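Local coordinates for protein beta-hexosaminidase (Neisseria gonorrhoeae, PDB 6JTJ) that probably cleaves terminal beta-1,4-linked N-acetylglucosamine from peptidoglycan fragments as part of bacterial cell-wall recycling, at residues L226-R231 with V261-D266; L167-G172 with A238-P243; R77-I82 with E116-L121. All blocks are in the same frame, centred on the assembly; numbering follows the deposited sequence.

Interaction 1 (L226-R231 with V261-D266); sequences LPEDGR and VYPQVD
A single parallel beta bridge, E228 with V261, ties the loop 226-231 of the glycosidase barrel domain, which follows shortly after D221 and H223 (predicted to serve in catalysis), to the short strand 261-262. Two backbone bonds make the bridge: V261 N donates to P227 O at 3.1 Å, and V261 O accepts from D229 N at 2.8 Å. Beyond it the strand breaks into a turn that offers side chains instead. Q264 stretches its amide across to the loop, and its NE2 meets G230 O at 2.8 Å, a bent bond (146° at the hydrogen) reached with the donor tilted from the carbonyl plane. A water fills the corner between the two chains, donating to D229 O and R231 O while accepting from Q264 N.

The side chain of D229 does two jobs. With CG anti to the backbone N (chi1 -174°), its CB lies against the Y262 ring, 3.5 Å from CD2, while the carboxylate plane stands 35° from that of the ring. R231 grips this carboxylate side-on in the guanidinium plane: NE lies 2.9 Å from D229 OD1 and NH2 lies 2.8 Å from D229 OD2, each on a syn lone pair. OD1 also takes the R231 backbone N from its anti side, closing an Asx turn. On the more exposed flank E228 CG rests on P263 CG at 3.5 Å.

Y262 itself is anchored elsewhere, through OH to G214 O and by an edge-to-face pair with W276. Three bonds to one buried aspartate hold its carboxylate in a fixed orientation and would probably favour its ionised form.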
loop_
_atom_site.group_PDB
_atom_site.type_symbol
_atom_site.label_atom_id
_atom_site.label_comp_id
_atom_site.label_asym_id
_atom_site.label_seq_id
_atom_site.Cartn_x
_atom_site.Cartn_y
_atom_site.Cartn_z
ATOM N N LEU C 226 4.274 8.328 -5.652
ATOM C CA LEU C 226 5.688 8.056 -5.916
ATOM C C LEU C 226 6.603 8.777 -4.925
ATOM O O LEU C 226 7.059 9.864 -5.168
ATOM C CB LEU C 226 6.076 8.419 -7.356
ATOM C CG LEU C 226 7.572 8.344 -7.709
ATOM C CD1 LEU C 226 8.292 7.211 -7.027
ATOM C CD2 LEU C 226 7.943 8.383 -9.179
ATOM N N PRO C 227 6.887 8.101 -3.845
ATOM C CA PRO C 227 7.508 8.596 -2.628
ATOM C C PRO C 227 8.952 9.017 -2.824
ATOM O O PRO C 227 9.609 8.605 -3.780
ATOM C CB PRO C 227 7.427 7.393 -1.675
ATOM C CG PRO C 227 6.474 6.430 -2.312
ATOM C CD PRO C 227 6.646 6.656 -3.774
ATOM N N GLU C 228 9.447 9.816 -1.891
ATOM C CA GLU C 228 10.804 10.342 -1.948
ATOM C C GLU C 228 11.586 9.973 -0.700
ATOM O O GLU C 228 11.141 10.236 0.416
ATOM C CB GLU C 228 10.740 11.855 -2.087
ATOM C CG GLU C 228 11.897 12.445 -2.844
ATOM C CD GLU C 228 11.722 13.952 -3.015
ATOM O OE1 GLU C 228 10.881 14.337 -3.857
ATOM O OE2 GLU C 228 12.380 14.744 -2.282
ATOM N N ASP C 229 12.754 9.364 -0.891
ATOM C CA ASP C 229 13.647 8.982 0.208
ATOM C C ASP C 229 14.835 9.920 0.111
ATOM O O ASP C 229 15.651 9.795 -0.780
ATOM C CB ASP C 229 14.080 7.503 0.049
ATOM C CG ASP C 229 14.913 6.966 1.226
ATOM O OD1 ASP C 229 15.644 7.739 1.874
ATOM O OD2 ASP C 229 14.863 5.732 1.489
ATOM N N GLY C 230 14.939 10.841 1.061
ATOM C CA GLY C 230 15.934 11.903 1.007
ATOM C C GLY C 230 17.319 11.541 1.510
ATOM O O GLY C 230 18.184 12.408 1.597
ATOM N N ARG C 231 17.554 10.280 1.848
ATOM C CA ARG C 231 18.813 9.906 2.474
ATOM C C ARG C 231 19.951 9.794 1.486
ATOM O O ARG C 231 19.757 9.716 0.268
ATOM C CB ARG C 231 18.660 8.592 3.225
ATOM C CG ARG C 231 17.657 8.652 4.370
ATOM C CD ARG C 231 17.504 7.281 5.021
ATOM N NE ARG C 231 16.890 6.333 4.101
ATOM C CZ ARG C 231 16.934 5.011 4.227
ATOM N NH1 ARG C 231 17.546 4.433 5.256
ATOM N NH2 ARG C 231 16.345 4.257 3.314
ATOM N N VAL C 261 11.951 7.597 -5.494
ATOM C CA VAL C 261 13.042 8.471 -5.905
ATOM C C VAL C 261 13.951 8.725 -4.725
ATOM O O VAL C 261 13.476 8.991 -3.614
ATOM C CB VAL C 261 12.528 9.827 -6.436
ATOM C CG1 VAL C 261 13.682 10.659 -6.957
ATOM C CG2 VAL C 261 11.524 9.610 -7.542
ATOM N N TYR C 262 15.251 8.617 -4.967
ATOM C CA TYR C 262 16.266 8.852 -3.961
ATOM C C TYR C 262 17.110 10.031 -4.482
ATOM O O TYR C 262 18.176 9.816 -5.058
ATOM C CB TYR C 262 17.136 7.600 -3.770
ATOM C CG TYR C 262 16.340 6.343 -3.440
ATOM C CD1 TYR C 262 15.666 5.637 -4.423
ATOM C CD2 TYR C 262 16.282 5.854 -2.139
ATOM C CE1 TYR C 262 14.946 4.493 -4.121
ATOM C CE2 TYR C 262 15.544 4.723 -1.831
ATOM C CZ TYR C 262 14.889 4.038 -2.833
ATOM O OH TYR C 262 14.173 2.924 -2.518
ATOM N N PRO C 263 16.639 11.274 -4.264
ATOM C CA PRO C 263 17.229 12.448 -4.942
ATOM C C PRO C 263 18.712 12.670 -4.737
ATOM O O PRO C 263 19.372 13.173 -5.633
ATOM C CB PRO C 263 16.440 13.623 -4.380
ATOM C CG PRO C 263 15.155 13.024 -3.928
ATOM C CD PRO C 263 15.537 11.680 -3.377
ATOM N N GLN C 264 19.264 12.271 -3.606
ATOM C CA GLN C 264 20.708 12.406 -3.426
ATOM C C GLN C 264 21.520 11.508 -4.348
ATOM O O GLN C 264 22.726 11.699 -4.478
ATOM C CB GLN C 264 21.110 12.137 -1.972
ATOM C CG GLN C 264 20.705 13.248 -1.017
ATOM C CD GLN C 264 21.505 13.195 0.269
ATOM O OE1 GLN C 264 22.730 13.096 0.245
ATOM N NE2 GLN C 264 20.813 13.213 1.402
ATOM N N VAL C 265 20.892 10.484 -4.924
ATOM C CA VAL C 265 21.595 9.581 -5.832
ATOM C C VAL C 265 21.151 9.829 -7.265
ATOM O O VAL C 265 21.959 9.757 -8.171
ATOM C CB VAL C 265 21.380 8.103 -5.442
ATOM C CG1 VAL C 265 22.021 7.158 -6.460
ATOM C CG2 VAL C 265 21.947 7.824 -4.056
ATOM N N ASP C 266 19.857 10.042 -7.473
ATOM C CA ASP C 266 19.332 10.234 -8.814
ATOM C C ASP C 266 17.932 10.800 -8.725
ATOM O O ASP C 266 17.183 10.513 -7.785
ATOM C CB ASP C 266 19.312 8.903 -9.610
ATOM C CG ASP C 266 19.102 9.106 -11.105
ATOM O OD1 ASP C 266 18.883 10.246 -11.542
ATOM O OD2 ASP C 266 19.147 8.126 -11.868
HETATM O O HOH W 1 17.998 10.511 -1.638
#

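Interaction 2 (L167-G172 with A238-P243); sequences LDLDWG and AADLAP
L169 is a bump that fits the hollow of A239, D240 and P243 in this buried contact, which joins a loop after strand 161-162 to the type I turn A239-A242 leading into helix 242-249 of the (beta/alpha)8 barrel characteristic of family 3 glycosidases. One branch of its isobutyl group, CD1, goes deep against the turn, 3.8 Å from A239 CB and 3.6 Å from D240 N; the other, CD2, faces the proline ring, 4.1 Å from P243 CG. With CG anti to the carbonyl carbon (chi1 -51°) the branch point faces the hollow, and the two methyls then part, one to the turn and one to the proline. Farther along, L167 presses its CB to P243 CB at 4.2 Å, so the two leucines meet neighbouring carbons of the proline ring, L167 at CB and L169 at CG. Helix 186-202 closes over the same leucines through V189 and A193.

W171 fits by its rim. Its CZ2 lies 4.0 Å from A239 CB, at the edge of the indole, and NE1 donates to D240 OD2 at 2.9 Å, 158° at the hydrogen and close to the ring plane. Indole and carboxylate are nearly coplanar, 17° apart, allowing the flat groups to mesh edge to edge. D240 has a stronger partner outside, since its OD1 forms a salt bridge with R231 NH1; the acid is thus held from two directions. Two waters bridge the backbones and the carboxylate: one links L169 N to D240 OD2, and a second donates to L167 O at 2.9 Å and to D240 O at 2.6 Å.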
loop_
_atom_site.group_PDB
_atom_site.type_symbol
_atom_site.label_atom_id
_atom_site.label_comp_id
_atom_site.label_asym_id
_atom_site.label_seq_id
_atom_site.Cartn_x
_atom_site.Cartn_y
_atom_site.Cartn_z
ATOM N N LEU C 167 13.099 -7.520 1.320
ATOM C CA LEU C 167 14.331 -7.194 2.018
ATOM C C LEU C 167 14.309 -5.776 2.568
ATOM O O LEU C 167 15.277 -5.297 3.157
ATOM C CB LEU C 167 15.503 -7.332 1.053
ATOM C CG LEU C 167 15.713 -8.706 0.435
ATOM C CD1 LEU C 167 16.918 -8.708 -0.507
ATOM C CD2 LEU C 167 15.909 -9.760 1.504
ATOM N N ASP C 168 13.182 -5.096 2.379
ATOM C CA ASP C 168 12.980 -3.772 2.934
ATOM C C ASP C 168 13.060 -3.830 4.459
ATOM O O ASP C 168 12.629 -4.813 5.072
ATOM C CB ASP C 168 11.604 -3.238 2.521
ATOM C CG ASP C 168 11.427 -3.198 1.001
ATOM O OD1 ASP C 168 12.347 -2.714 0.296
ATOM O OD2 ASP C 168 10.337 -3.609 0.532
ATOM N N LEU C 169 13.615 -2.783 5.056
ATOM C CA LEU C 169 13.766 -2.730 6.508
ATOM C C LEU C 169 12.539 -2.040 7.123
ATOM O O LEU C 169 12.014 -1.087 6.573
ATOM C CB LEU C 169 15.002 -1.928 6.901
ATOM C CG LEU C 169 16.341 -2.287 6.246
ATOM C CD1 LEU C 169 17.463 -1.433 6.845
ATOM C CD2 LEU C 169 16.650 -3.761 6.424
ATOM N N ASP C 170 12.110 -2.530 8.268
ATOM C CA ASP C 170 11.010 -1.924 8.958
ATOM C C ASP C 170 11.452 -0.704 9.761
ATOM O O ASP C 170 11.711 -0.816 10.935
ATOM C CB ASP C 170 10.327 -2.920 9.888
ATOM C CG ASP C 170 9.079 -2.306 10.544
ATOM O OD1 ASP C 170 8.516 -1.336 9.994
ATOM O OD2 ASP C 170 8.634 -2.808 11.574
ATOM N N TRP C 171 11.531 0.439 9.100
ATOM C CA TRP C 171 11.844 1.686 9.750
ATOM C C TRP C 171 10.636 2.268 10.492
ATOM O O TRP C 171 10.780 3.249 11.177
ATOM C CB TRP C 171 12.328 2.722 8.733
ATOM C CG TRP C 171 13.684 2.465 8.173
ATOM C CD1 TRP C 171 13.983 1.961 6.941
ATOM C CD2 TRP C 171 14.947 2.749 8.809
ATOM N NE1 TRP C 171 15.348 1.897 6.768
ATOM C CE2 TRP C 171 15.965 2.370 7.899
ATOM C CE3 TRP C 171 15.311 3.283 10.049
ATOM C CZ2 TRP C 171 17.333 2.508 8.199
ATOM C CZ3 TRP C 171 16.677 3.437 10.347
ATOM C CH2 TRP C 171 17.670 3.024 9.431
ATOM N N GLY C 172 9.465 1.626 10.409
ATOM C CA GLY C 172 8.260 2.140 11.063
ATOM C C GLY C 172 7.645 3.323 10.311
ATOM O O GLY C 172 6.834 4.062 10.868
ATOM N N ALA C 238 24.899 1.653 4.681
ATOM C CA ALA C 238 25.007 1.215 6.069
ATOM C C ALA C 238 23.853 0.313 6.516
ATOM O O ALA C 238 23.963 -0.364 7.535
ATOM C CB ALA C 238 25.108 2.432 6.982
ATOM N N ALA C 239 22.722 0.337 5.805
ATOM C CA ALA C 239 21.531 -0.370 6.283
ATOM C C ALA C 239 20.758 -1.029 5.150
ATOM O O ALA C 239 20.937 -2.229 4.901
ATOM C CB ALA C 239 20.644 0.586 7.078
ATOM N N ASP C 240 19.927 -0.252 4.446
ATOM C CA ASP C 240 18.910 -0.838 3.543
ATOM C C ASP C 240 19.513 -1.682 2.409
ATOM O O ASP C 240 18.949 -2.700 2.020
ATOM C CB ASP C 240 18.042 0.252 2.944
ATOM C CG ASP C 240 17.388 1.140 3.992
ATOM O OD1 ASP C 240 18.117 1.754 4.785
ATOM O OD2 ASP C 240 16.144 1.245 4.010
ATOM N N LEU C 241 20.685 -1.282 1.919
ATOM C CA LEU C 241 21.355 -2.020 0.837
ATOM C C LEU C 241 22.007 -3.301 1.260
ATOM O O LEU C 241 22.202 -4.201 0.437
ATOM C CB LEU C 241 22.393 -1.133 0.124
ATOM C CG LEU C 241 21.801 -0.224 -0.943
ATOM C CD1 LEU C 241 22.777 0.897 -1.308
ATOM C CD2 LEU C 241 21.408 -1.008 -2.177
ATOM N N ALA C 242 22.359 -3.424 2.523
ATOM C CA ALA C 242 23.171 -4.569 2.938
ATOM C C ALA C 242 22.500 -5.914 2.657
ATOM O O ALA C 242 23.162 -6.841 2.191
ATOM C CB ALA C 242 23.590 -4.440 4.395
ATOM N N PRO C 243 21.184 -6.039 2.927
ATOM C CA PRO C 243 20.552 -7.346 2.617
ATOM C C PRO C 243 20.559 -7.696 1.122
ATOM O O PRO C 243 20.671 -8.863 0.771
ATOM C CB PRO C 243 19.121 -7.190 3.132
ATOM C CG PRO C 243 19.192 -6.094 4.151
ATOM C CD PRO C 243 20.314 -5.182 3.744
HETATM O O HOH W 2 16.343 -2.743 2.343
HETATM O O HOH W 3 14.571 -0.575 3.124
#

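Interaction 3 (R77-I82 with E116-L121); sequences RNFQNI and EGFTRL
F79 and F118 form an offset edge-to-face pair where two loops of the barrel domain come together, one leading from strand 69-74 into helix 82-94, the other running on toward helix 124-134. This aromatic pair, with I82 beside it, is the tight part of the contact. The edge of F118 points to the face of F79, with planes 68° apart and centroids 5.7 Å from each other; the nearest carbons are F79 CZ and F118 CE1 at 3.7 Å. F79 reaches over because its CG lies anti to the backbone N (chi1 -177°), which carries the ring toward the other loop. Its rim then meets a backbone oxygen in plane: F79 CZ is 3.3 Å from E116 O, an approach that sets the weakly positive ring hydrogens against a carbonyl.

I82 completes the cluster with the outermost methyl of its longer branch, CD1, which lies 3.8 Å from F118 CE1 and 3.6 Å from G117 O. G117 has a positive phi (90°), a conformation natural to glycine, and it brings the chain close past the isoleucine. F118 also rests on E153 and L154 of helix 136-155, so the pair is backed by another helix. The side chain of F79 comes to about 6 Å from that of R113, predicted to bind substrate.

The solvent side is much looser. Q80 and E116 are exposed, and N81 turns its polar end away to cap helix 82-94, its OD1 taking the backbone N of Q84. E116 extends along this margin without a bonding partner across the contact: its OE2 ends 3.4 Å from Q80 O, two acceptors that merely lie close, with no bond between them.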
loop_
_atom_site.group_PDB
_atom_site.type_symbol
_atom_site.label_atom_id
_atom_site.label_comp_id
_atom_site.label_asym_id
_atom_site.label_seq_id
_atom_site.Cartn_x
_atom_site.Cartn_y
_atom_site.Cartn_z
ATOM N N ARG C 77 -7.140 -13.770 -9.419
ATOM C CA ARG C 77 -8.188 -13.946 -10.436
ATOM C C ARG C 77 -7.926 -15.128 -11.368
ATOM O O ARG C 77 -8.824 -15.562 -12.085
ATOM C CB ARG C 77 -8.342 -12.682 -11.289
ATOM C CG ARG C 77 -7.134 -12.366 -12.147
ATOM C CD ARG C 77 -7.408 -11.218 -13.094
ATOM N NE ARG C 77 -6.349 -11.153 -14.099
ATOM C CZ ARG C 77 -5.265 -10.391 -14.011
ATOM N NH1 ARG C 77 -5.083 -9.575 -12.976
ATOM N NH2 ARG C 77 -4.363 -10.420 -14.982
ATOM N N ASN C 78 -6.700 -15.640 -11.359
ATOM C CA ASN C 78 -6.347 -16.803 -12.159
ATOM C C ASN C 78 -6.474 -18.099 -11.377
ATOM O O ASN C 78 -6.104 -19.162 -11.882
ATOM C CB ASN C 78 -4.916 -16.676 -12.669
ATOM C CG ASN C 78 -4.671 -15.389 -13.398
ATOM O OD1 ASN C 78 -3.796 -14.609 -13.023
ATOM N ND2 ASN C 78 -5.445 -15.141 -14.454
ATOM N N PHE C 79 -7.004 -18.033 -10.156
ATOM C CA PHE C 79 -7.012 -19.198 -9.290
ATOM C C PHE C 79 -8.415 -19.571 -8.830
ATOM O O PHE C 79 -9.109 -18.778 -8.192
ATOM C CB PHE C 79 -6.145 -18.969 -8.064
ATOM C CG PHE C 79 -6.046 -20.160 -7.171
ATOM C CD1 PHE C 79 -5.332 -21.267 -7.578
ATOM C CD2 PHE C 79 -6.656 -20.175 -5.925
ATOM C CE1 PHE C 79 -5.213 -22.379 -6.761
ATOM C CE2 PHE C 79 -6.541 -21.272 -5.100
ATOM C CZ PHE C 79 -5.821 -22.380 -5.524
ATOM N N GLN C 80 -8.783 -20.812 -9.135
ATOM C CA GLN C 80 -10.047 -21.425 -8.732
ATOM C C GLN C 80 -9.745 -22.497 -7.690
ATOM O O GLN C 80 -10.254 -22.472 -6.576
ATOM C CB GLN C 80 -10.688 -22.049 -9.965
ATOM C CG GLN C 80 -12.182 -21.899 -10.064
ATOM C CD GLN C 80 -12.697 -22.286 -11.436
ATOM O OE1 GLN C 80 -12.083 -23.091 -12.151
ATOM N NE2 GLN C 80 -13.841 -21.725 -11.809
ATOM N N ASN C 81 -8.876 -23.421 -8.061
ATOM C CA ASN C 81 -8.425 -24.462 -7.164
ATOM C C ASN C 81 -7.173 -25.071 -7.761
ATOM O O ASN C 81 -6.797 -24.746 -8.893
ATOM C CB ASN C 81 -9.517 -25.528 -7.006
ATOM C CG ASN C 81 -10.030 -26.041 -8.346
ATOM O OD1 ASN C 81 -9.281 -26.620 -9.136
ATOM N ND2 ASN C 81 -11.306 -25.836 -8.601
ATOM N N ILE C 82 -6.558 -25.978 -7.017
ATOM C CA ILE C 82 -5.280 -26.559 -7.409
ATOM C C ILE C 82 -5.311 -27.283 -8.762
ATOM O O ILE C 82 -4.378 -27.163 -9.552
ATOM C CB ILE C 82 -4.776 -27.511 -6.316
ATOM C CG1 ILE C 82 -4.552 -26.703 -5.014
ATOM C CG2 ILE C 82 -3.557 -28.285 -6.800
ATOM C CD1 ILE C 82 -3.193 -26.832 -4.352
ATOM N N GLU C 116 -7.131 -21.184 -1.128
ATOM C CA GLU C 116 -7.790 -22.484 -0.961
ATOM C C GLU C 116 -6.915 -23.631 -1.448
ATOM O O GLU C 116 -6.457 -23.629 -2.581
ATOM C CB GLU C 116 -9.135 -22.512 -1.685
ATOM C CG GLU C 116 -9.957 -23.766 -1.384
ATOM C CD GLU C 116 -11.140 -23.968 -2.320
ATOM O OE1 GLU C 116 -12.143 -24.614 -1.912
ATOM O OE2 GLU C 116 -11.066 -23.509 -3.477
ATOM N N GLY C 117 -6.664 -24.597 -0.570
ATOM C CA GLY C 117 -5.837 -25.748 -0.900
ATOM C C GLY C 117 -4.364 -25.543 -0.613
ATOM O O GLY C 117 -3.568 -26.470 -0.782
ATOM N N PHE C 118 -3.993 -24.344 -0.148
ATOM C CA PHE C 118 -2.605 -24.032 0.204
ATOM C C PHE C 118 -2.513 -23.861 1.701
ATOM O O PHE C 118 -3.482 -23.467 2.344
ATOM C CB PHE C 118 -2.154 -22.723 -0.501
ATOM C CG PHE C 118 -1.791 -22.906 -1.945
ATOM C CD1 PHE C 118 -2.768 -22.959 -2.920
ATOM C CD2 PHE C 118 -0.458 -23.015 -2.329
ATOM C CE1 PHE C 118 -2.433 -23.151 -4.248
ATOM C CE2 PHE C 118 -0.110 -23.191 -3.661
ATOM C CZ PHE C 118 -1.096 -23.266 -4.622
ATOM N N THR C 119 -1.345 -24.114 2.266
ATOM C CA THR C 119 -1.071 -23.714 3.629
ATOM C C THR C 119 -1.091 -22.188 3.682
ATOM O O THR C 119 -0.512 -21.539 2.814
ATOM C CB THR C 119 0.313 -24.158 4.074
ATOM O OG1 THR C 119 0.397 -25.560 3.910
ATOM C CG2 THR C 119 0.585 -23.811 5.524
ATOM N N ARG C 120 -1.771 -21.626 4.689
ATOM C CA ARG C 120 -1.772 -20.184 4.895
ATOM C C ARG C 120 -0.423 -19.764 5.445
ATOM O O ARG C 120 0.041 -20.300 6.434
ATOM C CB ARG C 120 -2.898 -19.772 5.845
ATOM C CG ARG C 120 -3.176 -18.276 5.855
ATOM C CD ARG C 120 -3.910 -17.841 4.598
ATOM N NE ARG C 120 -4.271 -16.425 4.654
ATOM C CZ ARG C 120 -3.477 -15.404 4.340
ATOM N NH1 ARG C 120 -2.232 -15.609 3.915
ATOM N NH2 ARG C 120 -3.935 -14.157 4.454
ATOM N N LEU C 121 0.217 -18.808 4.791
ATOM C CA LEU C 121 1.569 -18.397 5.149
ATOM C C LEU C 121 1.547 -17.206 6.101
ATOM O O LEU C 121 0.712 -16.314 5.951
ATOM C CB LEU C 121 2.351 -18.022 3.893
ATOM C CG LEU C 121 2.504 -19.125 2.851
ATOM C CD1 LEU C 121 2.903 -18.525 1.515
ATOM C CD2 LEU C 121 3.513 -20.167 3.292
#

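How the interactions relate
The three contacts lie within one family 3 barrel domain but divide into two zones. Along the chain, interaction 3 closes before the others open; 167-172 of interaction 2 follows, then 226-231, 238-243 and 261-266, so interactions 1 and 2 interleave. Their centres are about 15 Å apart and they touch directly, R231 NH1 lying 2.8 Å from D240 OD1 in a salt bridge. Helix 233-238 follows 226-231 and runs into 238-243, so the two contacts share a continuous piece of chain just after the predicted catalytic D221 and H223. The centre of interaction 3 lies about 37 Å from that of interaction 1, across the chain's centre, and about 31 Å from that of interaction 2.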